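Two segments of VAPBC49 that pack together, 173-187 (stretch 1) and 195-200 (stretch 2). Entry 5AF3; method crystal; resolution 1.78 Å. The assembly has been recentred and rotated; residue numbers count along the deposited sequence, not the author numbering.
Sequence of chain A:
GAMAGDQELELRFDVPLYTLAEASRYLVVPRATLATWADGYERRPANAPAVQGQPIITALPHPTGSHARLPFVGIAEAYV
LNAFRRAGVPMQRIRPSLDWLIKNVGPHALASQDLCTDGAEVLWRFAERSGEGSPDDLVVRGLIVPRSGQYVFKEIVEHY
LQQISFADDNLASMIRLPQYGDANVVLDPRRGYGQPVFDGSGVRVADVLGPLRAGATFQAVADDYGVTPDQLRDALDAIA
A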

# COMPACT_ATOMS: atom_id res chain seq x y z
N SER A 173 4.95 -21.73 6.85
CA SER A 173 4.11 -22.36 5.86
C SER A 173 3.07 -21.37 5.28
O SER A 173 2.40 -21.67 4.28
CB SER A 173 3.41 -23.52 6.53
OG SER A 173 2.63 -23.06 7.61
N MET A 174 2.94 -20.19 5.90
CA MET A 174 1.95 -19.20 5.44
C MET A 174 2.33 -17.86 6.04
O MET A 174 2.84 -17.80 7.17
CB MET A 174 0.52 -19.57 5.92
CG MET A 174 -0.61 -18.81 5.21
SD MET A 174 -2.27 -19.55 5.43
CE MET A 174 -2.77 -19.13 7.06
N ILE A 175 2.06 -16.80 5.31
CA ILE A 175 2.33 -15.43 5.78
C ILE A 175 1.10 -14.56 5.46
O ILE A 175 0.72 -14.46 4.30
CB ILE A 175 3.56 -14.80 5.08
CG1 ILE A 175 4.83 -15.69 5.18
CG2 ILE A 175 3.82 -13.33 5.60
CD1 ILE A 175 5.83 -15.42 4.04
N ARG A 176 0.53 -13.95 6.49
CA ARG A 176 -0.57 -13.02 6.33
C ARG A 176 0.01 -11.64 6.00
O ARG A 176 0.95 -11.19 6.69
CB ARG A 176 -1.38 -12.94 7.60
CG ARG A 176 -2.50 -11.90 7.56
CD ARG A 176 -3.35 -11.95 8.79
NE ARG A 176 -4.38 -10.91 8.73
CZ ARG A 176 -4.17 -9.65 9.10
NH1 ARG A 176 -2.97 -9.28 9.54
NH2 ARG A 176 -5.16 -8.75 9.01
N LEU A 177 -0.54 -10.99 4.99
CA LEU A 177 -0.02 -9.67 4.50
C LEU A 177 -0.89 -8.56 5.13
O LEU A 177 -2.06 -8.40 4.76
CB LEU A 177 0.03 -9.62 2.96
CG LEU A 177 0.79 -10.76 2.28
CD1 LEU A 177 0.67 -10.67 0.81
CD2 LEU A 177 2.29 -10.77 2.68
N PRO A 178 -0.36 -7.88 6.18
CA PRO A 178 -1.22 -6.99 6.99
C PRO A 178 -1.67 -5.75 6.23
O PRO A 178 -2.61 -5.09 6.67
CB PRO A 178 -0.35 -6.63 8.21
CG PRO A 178 1.05 -6.78 7.72
CD PRO A 178 1.02 -7.92 6.69
N GLN A 179 -1.05 -5.49 5.10
CA GLN A 179 -1.44 -4.34 4.25
C GLN A 179 -2.83 -4.55 3.65
O GLN A 179 -3.48 -3.57 3.25
CB GLN A 179 -0.43 -4.02 3.15
CG GLN A 179 -0.31 -5.04 1.99
CD GLN A 179 0.82 -6.05 2.18
OE1 GLN A 179 1.49 -6.43 1.21
NE2 GLN A 179 1.04 -6.48 3.42
N TYR A 180 -3.30 -5.81 3.63
CA TYR A 180 -4.66 -6.11 3.15
C TYR A 180 -5.71 -6.08 4.26
O TYR A 180 -6.90 -6.30 4.02
CB TYR A 180 -4.71 -7.46 2.44
CG TYR A 180 -3.98 -7.55 1.15
CD1 TYR A 180 -2.62 -7.90 1.13
CD2 TYR A 180 -4.63 -7.31 -0.07
CE1 TYR A 180 -1.95 -8.03 -0.04
CE2 TYR A 180 -3.96 -7.44 -1.26
CZ TYR A 180 -2.62 -7.80 -1.24
OH TYR A 180 -1.92 -7.94 -2.41
N GLY A 181 -5.28 -5.85 5.49
CA GLY A 181 -6.18 -5.62 6.60
C GLY A 181 -7.07 -6.83 6.87
O GLY A 181 -6.62 -7.97 6.78
N ASP A 182 -8.33 -6.56 7.19
CA ASP A 182 -9.28 -7.61 7.51
C ASP A 182 -9.69 -8.52 6.33
O ASP A 182 -10.43 -9.48 6.54
CB ASP A 182 -10.52 -7.03 8.22
CG ASP A 182 -10.19 -6.49 9.62
OD1 ASP A 182 -9.37 -7.11 10.37
OD2 ASP A 182 -10.75 -5.44 9.97
N ALA A 183 -9.17 -8.27 5.12
CA ALA A 183 -9.31 -9.27 4.03
C ALA A 183 -8.57 -10.56 4.36
O ALA A 183 -8.79 -11.59 3.71
CB ALA A 183 -8.83 -8.73 2.67
N ASN A 184 -7.65 -10.50 5.34
CA ASN A 184 -6.78 -11.65 5.66
C ASN A 184 -6.20 -12.35 4.44
O ASN A 184 -6.45 -13.52 4.20
CB ASN A 184 -7.50 -12.63 6.61
CG ASN A 184 -7.96 -11.94 7.86
OD1 ASN A 184 -7.19 -11.20 8.46
ND2 ASN A 184 -9.20 -12.16 8.25
N VAL A 185 -5.42 -11.59 3.68
CA VAL A 185 -4.77 -12.09 2.49
C VAL A 185 -3.45 -12.70 2.92
O VAL A 185 -2.69 -12.11 3.72
CB VAL A 185 -4.58 -10.97 1.45
CG1 VAL A 185 -3.61 -11.37 0.36
CG2 VAL A 185 -6.00 -10.58 0.90
N VAL A 186 -3.19 -13.88 2.37
CA VAL A 186 -1.99 -14.66 2.68
C VAL A 186 -1.19 -15.08 1.48
O VAL A 186 -1.70 -15.19 0.34
CB VAL A 186 -2.34 -15.91 3.55
CG1 VAL A 186 -2.94 -15.49 4.85
CG2 VAL A 186 -3.32 -16.87 2.80
N LEU A 187 0.10 -15.34 1.71
CA LEU A 187 0.92 -16.11 0.82
C LEU A 187 0.96 -17.55 1.39
O LEU A 187 1.29 -17.75 2.56
CB LEU A 187 2.33 -15.55 0.75
CG LEU A 187 2.43 -14.09 0.32
CD1 LEU A 187 3.91 -13.68 0.33
CD2 LEU A 187 1.80 -13.93 -1.08
N GLN A 195 0.59 -17.11 -4.72
CA GLN A 195 0.20 -15.70 -4.92
C GLN A 195 -0.85 -15.28 -3.88
O GLN A 195 -1.54 -16.13 -3.32
CB GLN A 195 -0.34 -15.51 -6.35
CG GLN A 195 0.65 -15.91 -7.43
CD GLN A 195 0.04 -15.92 -8.82
OE1 GLN A 195 -0.95 -15.22 -9.10
NE2 GLN A 195 0.64 -16.73 -9.71
N PRO A 196 -0.99 -13.96 -3.61
CA PRO A 196 -1.90 -13.52 -2.55
C PRO A 196 -3.34 -14.10 -2.69
O PRO A 196 -3.97 -13.91 -3.74
CB PRO A 196 -1.92 -12.00 -2.72
CG PRO A 196 -0.57 -11.69 -3.30
CD PRO A 196 -0.32 -12.82 -4.28
N VAL A 197 -3.81 -14.80 -1.68
CA VAL A 197 -5.21 -15.29 -1.61
C VAL A 197 -5.91 -14.83 -0.38
O VAL A 197 -5.25 -14.60 0.67
CB VAL A 197 -5.30 -16.89 -1.72
CG1 VAL A 197 -4.74 -17.40 -3.03
CG2 VAL A 197 -4.63 -17.56 -0.51
N PHE A 198 -7.23 -14.65 -0.49
CA PHE A 198 -8.08 -14.50 0.66
C PHE A 198 -7.99 -15.83 1.42
O PHE A 198 -8.34 -16.88 0.88
CB PHE A 198 -9.52 -14.22 0.21
CG PHE A 198 -9.71 -12.88 -0.46
CD1 PHE A 198 -9.88 -11.73 0.31
CD2 PHE A 198 -9.77 -12.78 -1.86
CE1 PHE A 198 -10.11 -10.45 -0.32
CE2 PHE A 198 -9.96 -11.54 -2.50
CZ PHE A 198 -10.11 -10.38 -1.74
N ASP A 199 -7.47 -15.79 2.65
CA ASP A 199 -7.32 -17.02 3.46
C ASP A 199 -8.70 -17.71 3.60
O ASP A 199 -8.79 -18.95 3.62
CB ASP A 199 -6.79 -16.65 4.85
CG ASP A 199 -6.44 -17.86 5.71
OD1 ASP A 199 -5.96 -18.89 5.16
OD2 ASP A 199 -6.59 -17.72 6.94
N GLY A 200 -9.74 -16.90 3.69
CA GLY A 200 -11.09 -17.38 3.99
C GLY A 200 -11.79 -18.11 2.86
O GLY A 200 -12.68 -18.94 3.12
O HOH W 1 -10.02 -14.01 3.93

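The contact is built on a short antiparallel pairing, with strand 185-187 running against strand 197-198, and its first rule is that the backbone pays its own polar costs. Val 186 and Val 197 form the hydrogen-bonded pair: Val 186 N donates to Val 197 O at 2.8 Å, and Val 197 N returns the bond to Val 186 O at 2.9 Å, both nearly straight. Two residues on, where the second stretch leaves its strand, Asp 199 N donates to Asn 184 O at 2.9 Å. Val 185 and Phe 198 lie between these bonds as the non-hydrogen-bonded pair, their CA atoms 4.5 Å apart.

The carbonyls of Val 186 and Val 197 also receive CA-H...O contacts, from Val 185 CA to Val 197 O at 3.1 Å and from Pro 196 CA to Val 186 O at 3.3 Å. The second comes from the residue before Val 197, whose N gives Val 186 O its hydrogen bond, so one carbonyl receives both.

The other edge of strand 185-187 is occupied from within its own stretch. Leu 187 N donates to Ile 175 O at 2.8 Å, Ile 175 N to Leu 187 O at 3.0 Å, and Leu 177 N to Val 185 O at 2.7 Å. The strand is bonded on both edges: Val 186 uses its N and O for the second stretch, and Leu 187 N and O and Val 185 O are used by the first.

Side chains sort by face. On the face of Val 185 and Phe 198, the contacts are apolar: Val 185 CG1 meets Pro 196 CB at 3.6 Å, Leu 187 CD2 reaches Pro 196 CG at 3.9 Å, and Ala 183 CB packs against Phe 198 CE1 at 3.7 Å. Proline thus supplies a compact hydrocarbon surface where the pairing ends. On the face of Val 186 and Val 197, the two valines, both in the m rotamer, touch through their CG2 atoms at 3.6 Å.

Polar groups at the margin are settled individually. Ala 183 O lies near the plane of the Phe 198 ring, at its edge, 3.6 Å from Phe 198 CD1; its hydrogen bond comes from a water, 2.7 Å from Ala 183 O, which also accepts from Gly 200 N at 2.9 Å and so links the stretches beyond the last direct bond. Asn 184 turns its side chain to its own stretch, where Asn 184 OD1 accepts from Arg 176 NE at 2.8 Å and, weakly, from Arg 176 NH2 at 3.2 Å. Asp 199 OD1, 3.7 Å from Met 174 CE, is satisfied elsewhere in the structure.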